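Local coordinates for protein PHB depolymerase (PDB 2D81) that hydrolyses the ester bonds of the biopolyester polyhydroxybutyrate, as a fungal depolymerase with a circularly permuted alpha/beta hydrolase fold, at residues S76-S84 and S293-V301; T219-H228 and N254-A263. All coordinates share one frame; numbering follows the deposited sequence.

Contact 1 of 2, residues S76-S84 and S293-V301; sequences SWSGNQIAS and SNADQIGGV
The carbonyl oxygen of Gln-81 takes a hydrogen bond from the backbone amide of Ile-298, with O and N 2.8 Å apart and an N-H...O angle of 164°. The donor arrives nearly head-on to the carbonyl, and the side chain of Ile-298 folds round the same oxygen: CG1 lies 3.3 Å from Gln-81 O, while the terminal CD1 reaches on to Asn-80 O and, at 3.7 Å, to Ile-82 CA. On the other flank, Gln-297 CB also rests against Gln-81 O. From there the extended chain of Gln-297 (chi2 169°) carries its amide to one face of the Trp-77 indole, where NE2 sits over the ring centre, 3.1 Å from the plane. The amide plane is tilted 63° to the indole, and the two side chains cross at about a right angle. The aliphatic part of Gln-81 runs alongside, its CB 3.7 Å from Gln-297 NE2. Asp-296 approaches the indole obliquely, but its carboxylate is committed to a salt bridge with Arg-52. Two type II turns meet here, Trp-77 to Asn-80 and Gln-297 to Gly-300, joining the exit of helix 68-77 to the loop that leads into helix 301-314 of the alpha/beta hydrolase fold.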
loop_
_atom_site.group_PDB
_atom_site.type_symbol
_atom_site.label_atom_id
_atom_site.label_comp_id
_atom_site.label_asym_id
_atom_site.label_seq_id
_atom_site.Cartn_x
_atom_site.Cartn_y
_atom_site.Cartn_z
ATOM N N SER A 76 -17.074 -10.044 -12.251
ATOM C CA SER A 76 -17.423 -9.635 -13.606
ATOM C C SER A 76 -16.212 -9.152 -14.400
ATOM O O SER A 76 -16.102 -9.431 -15.594
ATOM C CB SER A 76 -18.483 -8.532 -13.564
ATOM O OG SER A 76 -19.654 -8.989 -12.914
ATOM N N TRP A 77 -15.306 -8.438 -13.736
ATOM C CA TRP A 77 -14.161 -7.839 -14.420
ATOM C C TRP A 77 -12.979 -8.793 -14.566
ATOM O O TRP A 77 -12.012 -8.482 -15.258
ATOM C CB TRP A 77 -13.692 -6.578 -13.682
ATOM C CG TRP A 77 -14.747 -5.518 -13.536
ATOM C CD1 TRP A 77 -15.854 -5.347 -14.320
ATOM C CD2 TRP A 77 -14.774 -4.464 -12.567
ATOM N NE1 TRP A 77 -16.570 -4.250 -13.897
ATOM C CE2 TRP A 77 -15.929 -3.691 -12.823
ATOM C CE3 TRP A 77 -13.934 -4.095 -11.507
ATOM C CZ2 TRP A 77 -16.267 -2.570 -12.055
ATOM C CZ3 TRP A 77 -14.272 -2.976 -10.744
ATOM C CH2 TRP A 77 -15.428 -2.230 -11.024
ATOM N N SER A 78 -13.056 -9.947 -13.913
ATOM C CA SER A 78 -11.930 -10.878 -13.884
ATOM C C SER A 78 -11.445 -11.235 -15.286
ATOM O O SER A 78 -12.208 -11.745 -16.108
ATOM C CB SER A 78 -12.319 -12.157 -13.135
ATOM O OG SER A 78 -11.234 -13.074 -13.108
ATOM N N GLY A 79 -10.173 -10.960 -15.554
ATOM C CA GLY A 79 -9.598 -11.316 -16.838
ATOM C C GLY A 79 -9.695 -10.217 -17.880
ATOM O O GLY A 79 -9.137 -10.340 -18.974
ATOM N N ASN A 80 -10.404 -9.144 -17.545
ATOM C CA ASN A 80 -10.525 -7.999 -18.437
ATOM C C ASN A 80 -10.074 -6.708 -17.766
ATOM O O ASN A 80 -8.927 -6.295 -17.939
ATOM C CB ASN A 80 -11.967 -7.868 -18.937
ATOM C CG ASN A 80 -12.313 -8.915 -19.977
ATOM O OD1 ASN A 80 -11.676 -8.992 -21.029
ATOM N ND2 ASN A 80 -13.323 -9.728 -19.689
ATOM N N GLN A 81 -10.961 -6.069 -17.004
ATOM C CA GLN A 81 -10.606 -4.824 -16.326
ATOM C C GLN A 81 -9.663 -5.042 -15.145
ATOM O O GLN A 81 -9.016 -4.105 -14.679
ATOM C CB GLN A 81 -11.862 -4.087 -15.844
ATOM C CG GLN A 81 -12.774 -3.633 -16.968
ATOM C CD GLN A 81 -13.976 -4.534 -17.134
ATOM O OE1 GLN A 81 -13.862 -5.758 -17.065
ATOM N NE2 GLN A 81 -15.139 -3.934 -17.365
ATOM N N ILE A 82 -9.593 -6.278 -14.660
ATOM C CA ILE A 82 -8.590 -6.652 -13.668
ATOM C C ILE A 82 -8.013 -8.017 -14.020
ATOM O O ILE A 82 -8.599 -8.762 -14.808
ATOM C CB ILE A 82 -9.185 -6.723 -12.238
ATOM C CG1 ILE A 82 -10.280 -7.790 -12.170
ATOM C CG2 ILE A 82 -9.733 -5.358 -11.832
ATOM C CD1 ILE A 82 -10.848 -7.993 -10.777
ATOM N N ALA A 83 -6.861 -8.343 -13.441
ATOM C CA ALA A 83 -6.269 -9.660 -13.640
ATOM C C ALA A 83 -7.204 -10.724 -13.072
ATOM O O ALA A 83 -7.998 -10.443 -12.174
ATOM C CB ALA A 83 -4.907 -9.732 -12.954
ATOM N N SER A 84 -7.110 -11.941 -13.596
ATOM C CA SER A 84 -7.976 -13.028 -13.148
ATOM C C SER A 84 -7.977 -13.155 -11.628
ATOM O O SER A 84 -6.920 -13.224 -11.002
ATOM C CB SER A 84 -7.525 -14.354 -13.763
ATOM O OG SER A 84 -8.283 -15.432 -13.240
ATOM N N SER A 293 -12.563 7.177 -13.895
ATOM C CA SER A 293 -13.541 6.162 -13.539
ATOM C C SER A 293 -12.903 4.790 -13.335
ATOM O O SER A 293 -13.497 3.918 -12.711
ATOM C CB SER A 293 -14.616 6.074 -14.624
ATOM O OG SER A 293 -14.034 5.842 -15.893
ATOM N N ASN A 294 -11.695 4.603 -13.862
ATOM C CA ASN A 294 -11.000 3.319 -13.754
ATOM C C ASN A 294 -9.901 3.315 -12.691
ATOM O O ASN A 294 -8.939 2.555 -12.795
ATOM C CB ASN A 294 -10.386 2.937 -15.101
ATOM C CG ASN A 294 -9.646 4.084 -15.745
ATOM O OD1 ASN A 294 -8.934 4.834 -15.074
ATOM N ND2 ASN A 294 -9.806 4.230 -17.056
ATOM N N ALA A 295 -10.052 4.152 -11.669
ATOM C CA ALA A 295 -9.037 4.289 -10.626
ATOM C C ALA A 295 -8.573 2.960 -10.029
ATOM O O ALA A 295 -7.402 2.814 -9.674
ATOM C CB ALA A 295 -9.553 5.202 -9.511
ATOM N N ASP A 296 -9.486 1.999 -9.902
ATOM C CA ASP A 296 -9.137 0.716 -9.298
ATOM C C ASP A 296 -9.095 -0.436 -10.299
ATOM O O ASP A 296 -9.132 -1.607 -9.917
ATOM C CB ASP A 296 -10.096 0.388 -8.141
ATOM C CG ASP A 296 -11.531 0.150 -8.593
ATOM O OD1 ASP A 296 -11.889 0.481 -9.744
ATOM O OD2 ASP A 296 -12.317 -0.367 -7.771
ATOM N N GLN A 297 -8.986 -0.099 -11.580
ATOM C CA GLN A 297 -8.893 -1.106 -12.635
ATOM C C GLN A 297 -7.583 -0.942 -13.398
ATOM O O GLN A 297 -6.888 0.062 -13.247
ATOM C CB GLN A 297 -10.077 -0.965 -13.596
ATOM C CG GLN A 297 -11.439 -1.084 -12.910
ATOM C CD GLN A 297 -12.591 -0.684 -13.816
ATOM O OE1 GLN A 297 -12.569 0.383 -14.426
ATOM N NE2 GLN A 297 -13.608 -1.535 -13.899
ATOM N N ILE A 298 -7.240 -1.934 -14.210
ATOM C CA ILE A 298 -6.071 -1.819 -15.071
ATOM C C ILE A 298 -6.174 -0.510 -15.856
ATOM O O ILE A 298 -7.222 -0.196 -16.415
ATOM C CB ILE A 298 -5.989 -3.026 -16.043
ATOM C CG1 ILE A 298 -5.771 -4.315 -15.239
ATOM C CG2 ILE A 298 -4.848 -2.825 -17.043
ATOM C CD1 ILE A 298 -5.995 -5.611 -16.033
ATOM N N GLY A 299 -5.092 0.264 -15.868
ATOM C CA GLY A 299 -5.121 1.547 -16.551
ATOM C C GLY A 299 -5.448 2.749 -15.676
ATOM O O GLY A 299 -5.284 3.890 -16.111
ATOM N N GLY A 300 -5.918 2.509 -14.453
ATOM C CA GLY A 300 -6.065 3.603 -13.508
ATOM C C GLY A 300 -4.760 4.373 -13.465
ATOM O O GLY A 300 -3.695 3.768 -13.339
ATOM N N VAL A 301 -4.822 5.694 -13.584
ATOM C CA VAL A 301 -3.612 6.455 -13.861
ATOM C C VAL A 301 -2.559 6.297 -12.771
ATOM O O VAL A 301 -1.374 6.157 -13.070
ATOM C CB VAL A 301 -3.909 7.964 -14.085
ATOM C CG1 VAL A 301 -4.730 8.146 -15.358
ATOM C CG2 VAL A 301 -4.645 8.549 -12.891
#

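Contact 2 of 2, residues T219-H228 and N254-A263; sequences TVCSLHVALH and NNMIILYPQA
Thr-219, still in the loop, lays its CG2 against the amide of Asn-255, whose OD1 also bonds Ser-213. At Cys-221, disulfide-linked to Cys-214, SG packs on Asn-255 CB. Ser-222 begins the parallel pairing: its N donates to Asn-255 O and its O accepts from Ile-257 N, each at 2.9 Å. Its OG meets Met-256 CG, and a water joins that hydroxyl to Asn-254 O. Leu-223 CD1 touches both Ile-257 CG2 and Leu-259 CB. His-224 N and O bond Ile-257 O and Leu-259 N; its ring points to the face opposite Leu-223 and is held by Ser-14 and Ser-16. Beside Leu-259, Val-225 puts CG1, anti to its N (chi1 -178°), 3.8 Å from Pro-261 CD. Ala-226 gives N to Leu-259 O and tucks CB against Ile-258 CG2 and Tyr-260 CE2. Where the strands part, a water donates to Ala-226 O and Pro-261 O and accepts from His-228 N. His-228 NE2 accepts from Ala-263 N at 3.0 Å, almost straight (175°) and in the ring plane. Helices 234-237, 240-244 and 247-251 connect the strands as a beta-alpha-beta crossover; helix 247-251 covers the Ala-226/Ile-258 face and helix 301-314 the Leu-223/Val-225/Leu-259 face, as in an alpha/beta hydrolase sheet.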
loop_
_atom_site.group_PDB
_atom_site.type_symbol
_atom_site.label_atom_id
_atom_site.label_comp_id
_atom_site.label_asym_id
_atom_site.label_seq_id
_atom_site.Cartn_x
_atom_site.Cartn_y
_atom_site.Cartn_z
ATOM N N THR A 219 23.377 -9.990 -6.457
ATOM C CA THR A 219 22.421 -10.776 -5.685
ATOM C C THR A 219 20.997 -10.468 -6.142
ATOM O O THR A 219 20.635 -9.307 -6.330
ATOM C CB THR A 219 22.535 -10.454 -4.182
ATOM O OG1 THR A 219 23.858 -10.767 -3.727
ATOM C CG2 THR A 219 21.521 -11.258 -3.382
ATOM N N VAL A 220 20.191 -11.511 -6.322
ATOM C CA VAL A 220 18.791 -11.326 -6.677
ATOM C C VAL A 220 18.007 -10.812 -5.477
ATOM O O VAL A 220 18.089 -11.369 -4.383
ATOM C CB VAL A 220 18.158 -12.640 -7.165
ATOM C CG1 VAL A 220 16.675 -12.433 -7.452
ATOM C CG2 VAL A 220 18.870 -13.111 -8.422
ATOM N N CYS A 221 17.251 -9.743 -5.693
ATOM C CA CYS A 221 16.497 -9.102 -4.625
ATOM C C CYS A 221 14.997 -9.180 -4.876
ATOM O O CYS A 221 14.557 -9.454 -5.992
ATOM C CB CYS A 221 16.953 -7.643 -4.485
ATOM S SG CYS A 221 18.593 -7.549 -3.689
ATOM N N SER A 222 14.218 -8.965 -3.821
ATOM C CA SER A 222 12.771 -8.850 -3.941
ATOM C C SER A 222 12.366 -7.382 -3.910
ATOM O O SER A 222 13.206 -6.507 -3.710
ATOM C CB SER A 222 12.082 -9.597 -2.798
ATOM O OG SER A 222 12.518 -9.116 -1.536
ATOM N N LEU A 223 11.076 -7.120 -4.097
ATOM C CA LEU A 223 10.572 -5.753 -4.119
ATOM C C LEU A 223 9.229 -5.650 -3.403
ATOM O O LEU A 223 8.273 -6.348 -3.749
ATOM C CB LEU A 223 10.412 -5.275 -5.564
ATOM C CG LEU A 223 9.732 -3.915 -5.775
ATOM C CD1 LEU A 223 10.586 -2.795 -5.200
ATOM C CD2 LEU A 223 9.511 -3.692 -7.267
ATOM N N HIS A 224 9.168 -4.777 -2.405
ATOM C CA HIS A 224 7.908 -4.444 -1.749
ATOM C C HIS A 224 7.611 -2.967 -1.975
ATOM O O HIS A 224 8.470 -2.109 -1.754
ATOM C CB HIS A 224 7.996 -4.718 -0.245
ATOM C CG HIS A 224 6.700 -4.532 0.482
ATOM N ND1 HIS A 224 5.654 -5.424 0.379
ATOM C CD2 HIS A 224 6.274 -3.550 1.313
ATOM C CE1 HIS A 224 4.642 -5.001 1.114
ATOM N NE2 HIS A 224 4.993 -3.865 1.691
ATOM N N VAL A 225 6.394 -2.680 -2.419
ATOM C CA VAL A 225 5.936 -1.309 -2.589
ATOM C C VAL A 225 5.138 -0.914 -1.351
ATOM O O VAL A 225 4.165 -1.578 -0.997
ATOM C CB VAL A 225 5.033 -1.186 -3.838
ATOM C CG1 VAL A 225 4.600 0.262 -4.040
ATOM C CG2 VAL A 225 5.780 -1.696 -5.065
ATOM N N ALA A 226 5.563 0.157 -0.688
ATOM C CA ALA A 226 4.887 0.624 0.521
ATOM C C ALA A 226 4.233 1.984 0.284
ATOM O O ALA A 226 4.900 2.945 -0.105
ATOM C CB ALA A 226 5.883 0.713 1.676
ATOM N N LEU A 227 2.928 2.061 0.526
ATOM C CA LEU A 227 2.153 3.257 0.201
ATOM C C LEU A 227 1.704 4.046 1.431
ATOM O O LEU A 227 0.946 3.544 2.260
ATOM C CB LEU A 227 0.925 2.865 -0.628
ATOM C CG LEU A 227 1.206 2.166 -1.960
ATOM C CD1 LEU A 227 -0.105 1.676 -2.558
ATOM C CD2 LEU A 227 1.913 3.117 -2.916
ATOM N N HIS A 228 2.168 5.289 1.532
ATOM C CA HIS A 228 1.745 6.189 2.602
ATOM C C HIS A 228 0.247 6.488 2.504
ATOM O O HIS A 228 -0.380 6.254 1.466
ATOM C CB HIS A 228 2.551 7.496 2.525
ATOM C CG HIS A 228 2.234 8.337 1.325
ATOM N ND1 HIS A 228 1.089 9.098 1.231
ATOM C CD2 HIS A 228 2.909 8.529 0.166
ATOM C CE1 HIS A 228 1.071 9.723 0.067
ATOM N NE2 HIS A 228 2.164 9.395 -0.598
ATOM N N ASN A 254 17.398 -8.677 4.143
ATOM C CA ASN A 254 16.655 -9.678 3.384
ATOM C C ASN A 254 16.629 -9.419 1.882
ATOM O O ASN A 254 15.689 -9.816 1.191
ATOM C CB ASN A 254 15.223 -9.775 3.923
ATOM C CG ASN A 254 15.157 -10.479 5.260
ATOM O OD1 ASN A 254 15.291 -11.700 5.333
ATOM N ND2 ASN A 254 14.965 -9.713 6.329
ATOM N N ASN A 255 17.674 -8.771 1.378
ATOM C CA ASN A 255 17.830 -8.557 -0.058
ATOM C C ASN A 255 16.539 -8.033 -0.664
ATOM O O ASN A 255 16.073 -8.535 -1.685
ATOM C CB ASN A 255 18.219 -9.862 -0.754
ATOM C CG ASN A 255 19.521 -10.432 -0.239
ATOM O OD1 ASN A 255 20.526 -9.729 -0.149
ATOM N ND2 ASN A 255 19.515 -11.718 0.094
ATOM N N MET A 256 15.961 -7.026 -0.021
ATOM C CA MET A 256 14.664 -6.503 -0.431
ATOM C C MET A 256 14.750 -4.997 -0.657
ATOM O O MET A 256 15.258 -4.265 0.188
ATOM C CB MET A 256 13.620 -6.804 0.648
ATOM C CG MET A 256 12.196 -6.434 0.271
ATOM S SD MET A 256 11.072 -6.705 1.650
ATOM C CE MET A 256 11.129 -8.515 1.771
ATOM N N ILE A 257 14.256 -4.546 -1.807
ATOM C CA ILE A 257 14.101 -3.123 -2.076
ATOM C C ILE A 257 12.689 -2.698 -1.666
ATOM O O ILE A 257 11.724 -3.422 -1.906
ATOM C CB ILE A 257 14.317 -2.824 -3.580
ATOM C CG1 ILE A 257 15.768 -3.141 -3.964
ATOM C CG2 ILE A 257 13.984 -1.370 -3.887
ATOM C CD1 ILE A 257 16.064 -2.975 -5.452
ATOM N N ILE A 258 12.572 -1.539 -1.027
ATOM C CA ILE A 258 11.258 -0.981 -0.719
ATOM C C ILE A 258 11.036 0.249 -1.589
ATOM O O ILE A 258 11.789 1.219 -1.505
ATOM C CB ILE A 258 11.138 -0.545 0.763
ATOM C CG1 ILE A 258 11.579 -1.675 1.702
ATOM C CG2 ILE A 258 9.700 -0.145 1.062
ATOM C CD1 ILE A 258 10.708 -2.920 1.655
ATOM N N LEU A 259 10.006 0.209 -2.430
ATOM C CA LEU A 259 9.658 1.355 -3.267
ATOM C C LEU A 259 8.597 2.199 -2.572
ATOM O O LEU A 259 7.582 1.672 -2.113
ATOM C CB LEU A 259 9.129 0.880 -4.623
ATOM C CG LEU A 259 8.522 1.933 -5.559
ATOM C CD1 LEU A 259 9.593 2.938 -5.985
ATOM C CD2 LEU A 259 7.928 1.241 -6.782
ATOM N N TYR A 260 8.847 3.503 -2.487
ATOM C CA TYR A 260 7.917 4.427 -1.836
ATOM C C TYR A 260 7.389 5.488 -2.800
ATOM O O TYR A 260 7.942 6.586 -2.880
ATOM C CB TYR A 260 8.589 5.163 -0.664
ATOM C CG TYR A 260 9.062 4.300 0.483
ATOM C CD1 TYR A 260 10.375 3.820 0.532
ATOM C CD2 TYR A 260 8.208 3.989 1.540
ATOM C CE1 TYR A 260 10.824 3.056 1.614
ATOM C CE2 TYR A 260 8.646 3.225 2.623
ATOM C CZ TYR A 260 9.951 2.764 2.653
ATOM O OH TYR A 260 10.381 2.009 3.722
ATOM N N PRO A 261 6.319 5.180 -3.549
ATOM C CA PRO A 261 5.773 6.177 -4.481
ATOM C C PRO A 261 5.183 7.321 -3.651
ATOM O O PRO A 261 4.808 7.117 -2.499
ATOM C CB PRO A 261 4.688 5.399 -5.230
ATOM C CG PRO A 261 5.145 3.954 -5.111
ATOM C CD PRO A 261 5.626 3.888 -3.690
ATOM N N GLN A 262 5.093 8.517 -4.227
ATOM C CA GLN A 262 4.610 9.668 -3.465
ATOM C C GLN A 262 3.417 10.351 -4.119
ATOM O O GLN A 262 3.466 10.707 -5.294
ATOM C CB GLN A 262 5.728 10.700 -3.284
ATOM C CG GLN A 262 6.977 10.188 -2.564
ATOM C CD GLN A 262 6.694 9.716 -1.152
ATOM O OE1 GLN A 262 5.995 10.379 -0.389
ATOM N NE2 GLN A 262 7.251 8.567 -0.793
ATOM N N ALA A 263 2.350 10.538 -3.350
ATOM C CA ALA A 263 1.241 11.376 -3.798
ATOM C C ALA A 263 1.574 12.832 -3.478
ATOM O O ALA A 263 2.655 13.132 -2.974
ATOM C CB ALA A 263 -0.055 10.958 -3.098
HETATM O O HOH W 1 14.321 -11.079 -0.747
HETATM O O HOH W 2 4.633 5.674 -0.120
#

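Contact 2 is nested in sequence inside the long loop that contact 1 closes: residues 76-84 come first, then 219-228 and 254-263, and finally 293-301. Their centres lie 23 Å apart, with about 10 Å between nearest atoms. Contact 2 joins two adjacent inner strands, the last parallel pair before antiparallel strands 205-210 and 187-192. Contact 1 lies farther out (about 17 Å against 11 Å from the chain centre, centre to centre) and joins the turn after helix 68-77 to the loop before helix 301-314, which packs on Leu-223, Val-225, Leu-259 and Pro-261 of contact 2. The side chain of Asp-296 is about 13 Å, and that of His-228 about 9 Å, from the bound trimer; neither touches it.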